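Local coordinates for uncharacterized protein AF_1514 (Archaeoglobus fulgidus DSM 4304, PDB 3C0F) that is of unknown function but adopts a hot dog fold, in which an antiparallel beta-sheet wraps around a helix, at residues E14-L17 / E18-E21. Sequence-based numbering, arbitrary orientation.
Sequences EVSL and EEAE
E21 N donates to L17 O at 2.9 Å with an N-H...O angle of 157°, and A20 N meets S16 O at the same rounded length; these two are the first i to i+4 bonds of helix 17-23. Ahead of this turn S16 is the N-cap, and two reciprocal bonds with E19 identify a capping box. S16 OG, turned between its own backbone N and carbonyl carbon (chi1 69°), accepts E19 N at 3.1 Å. In return S16 N donates to E19 OE1, also at 3.1 Å, reaching that oxygen on its anti side and 29° out of the carboxylate plane. E19 can reach back because CG lies anti to its carbonyl carbon and the chain runs extended beyond it, which lays CG against S16 OG at 3.3 Å and brings OE1 to 3.5 Å from V15 CA. With an alanine in place of E19, the E19 N to S16 OG half of the box could remain, but S16 N would probably lose its carboxylate acceptor and the chain entering the helix would be held less firmly. On the apolar side V15 CG2 meets A20 CB at 4.0 Å, both residues being buried. A20 continues onto F77 and F79 of strand 77-84, while L17 touches F77 and also V39 of strand 33-41, so the first turn of helix 17-23 is packed against these two adjacent antiparallel strands.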
ATOM      1  N   GLU A  14     -11.042  12.233  -0.451  1.00 17.67           N
ATOM      2  CA  GLU A  14      -9.975  13.198  -0.217  1.00 18.04           C
ATOM      3  C   GLU A  14      -9.513  13.112   1.233  1.00 18.10           C
ATOM      4  O   GLU A  14     -10.328  12.919   2.142  1.00 18.24           O
ATOM      5  CB  GLU A  14     -10.440  14.619  -0.546  1.00 18.03           C
ATOM      6  CG  GLU A  14     -10.706  14.876  -2.031  1.00 18.86           C
ATOM      7  CD  GLU A  14      -9.436  15.083  -2.855  1.00 19.72           C
ATOM      8  OE1 GLU A  14      -8.321  15.072  -2.287  1.00 19.68           O
ATOM      9  OE2 GLU A  14      -9.559  15.263  -4.086  1.00 20.26           O
ATOM     10  N   VAL A  15      -8.203  13.238   1.439  1.00 18.01           N
ATOM     11  CA  VAL A  15      -7.617  13.160   2.775  1.00 17.93           C
ATOM     12  C   VAL A  15      -6.836  14.419   3.141  1.00 17.84           C
ATOM     13  O   VAL A  15      -6.205  15.047   2.283  1.00 17.88           O
ATOM     14  CB  VAL A  15      -6.705  11.907   2.959  1.00 18.04           C
ATOM     15  CG1 VAL A  15      -7.532  10.626   2.925  1.00 17.98           C
ATOM     16  CG2 VAL A  15      -5.581  11.869   1.915  1.00 18.11           C
ATOM     17  N   SER A  16      -6.895  14.777   4.419  1.00 17.49           N
ATOM     18  CA  SER A  16      -6.076  15.847   4.974  1.00 17.37           C
ATOM     19  C   SER A  16      -4.704  15.288   5.328  1.00 17.32           C
ATOM     20  O   SER A  16      -4.497  14.071   5.294  1.00 17.11           O
ATOM     21  CB  SER A  16      -6.737  16.418   6.228  1.00 17.46           C
ATOM     22  OG  SER A  16      -6.700  15.471   7.283  1.00 16.93           O
ATOM     23  N   LEU A  17      -3.771  16.172   5.670  1.00 17.15           N
ATOM     24  CA  LEU A  17      -2.442  15.746   6.102  1.00 17.09           C
ATOM     25  C   LEU A  17      -2.520  14.831   7.331  1.00 17.11           C
ATOM     26  O   LEU A  17      -1.871  13.783   7.364  1.00 16.91           O
ATOM     27  CB  LEU A  17      -1.539  16.957   6.371  1.00 17.06           C
ATOM     28  CG  LEU A  17      -0.196  16.755   7.088  1.00 17.10           C
ATOM     29  CD1 LEU A  17       0.723  15.762   6.368  1.00 17.83           C
ATOM     30  CD2 LEU A  17       0.498  18.096   7.276  1.00 16.83           C
ATOM     31  N   GLU A  18      -3.324  15.228   8.318  1.00 17.18           N
ATOM     32  CA  GLU A  18      -3.503  14.456   9.552  1.00 17.44           C
ATOM     33  C   GLU A  18      -4.086  13.068   9.268  1.00 17.29           C
ATOM     34  O   GLU A  18      -3.594  12.064   9.786  1.00 16.97           O
ATOM     35  CB  GLU A  18      -4.390  15.217  10.546  1.00 17.38           C
ATOM     36  CG  GLU A  18      -4.645  14.479  11.863  1.00 18.12           C
ATOM     37  CD  GLU A  18      -5.397  15.312  12.893  1.00 18.19           C
ATOM     38  OE1 GLU A  18      -6.002  16.343  12.527  1.00 19.63           O
ATOM     39  OE2 GLU A  18      -5.384  14.926  14.081  1.00 18.98           O
ATOM     40  N   GLU A  19      -5.128  13.028   8.441  1.00 17.16           N
ATOM     41  CA  GLU A  19      -5.767  11.771   8.053  1.00 17.40           C
ATOM     42  C   GLU A  19      -4.804  10.842   7.315  1.00 17.08           C
ATOM     43  O   GLU A  19      -4.748   9.645   7.612  1.00 17.07           O
ATOM     44  CB  GLU A  19      -7.009  12.040   7.201  1.00 17.44           C
ATOM     45  CG  GLU A  19      -8.193  12.569   7.998  1.00 17.85           C
ATOM     46  CD  GLU A  19      -9.339  13.051   7.123  1.00 18.02           C
ATOM     47  OE1 GLU A  19      -9.120  13.318   5.920  1.00 18.86           O
ATOM     48  OE2 GLU A  19     -10.465  13.171   7.650  1.00 18.81           O
ATOM     49  N   ALA A  20      -4.050  11.402   6.367  1.00 16.70           N
ATOM     50  CA  ALA A  20      -3.075  10.640   5.589  1.00 16.47           C
ATOM     51  C   ALA A  20      -1.951  10.090   6.467  1.00 16.00           C
ATOM     52  O   ALA A  20      -1.521   8.944   6.287  1.00 15.70           O
ATOM     53  CB  ALA A  20      -2.504  11.492   4.461  1.00 16.47           C
ATOM     54  N   GLU A  21      -1.482  10.907   7.411  1.00 15.53           N
ATOM     55  CA  GLU A  21      -0.436  10.488   8.343  1.00 15.34           C
ATOM     56  C   GLU A  21      -0.903   9.340   9.232  1.00 15.19           C
ATOM     57  O   GLU A  21      -0.163   8.379   9.445  1.00 14.66           O
ATOM     58  CB  GLU A  21       0.072  11.659   9.194  1.00 15.32           C
ATOM     59  CG  GLU A  21       1.204  11.260  10.151  1.00 15.60           C
ATOM     60  CD  GLU A  21       2.068  12.423  10.584  1.00 15.82           C
ATOM     61  OE1 GLU A  21       2.404  13.270   9.732  1.00 16.41           O
ATOM     62  OE2 GLU A  21       2.429  12.478  11.779  1.00 15.46           O
TER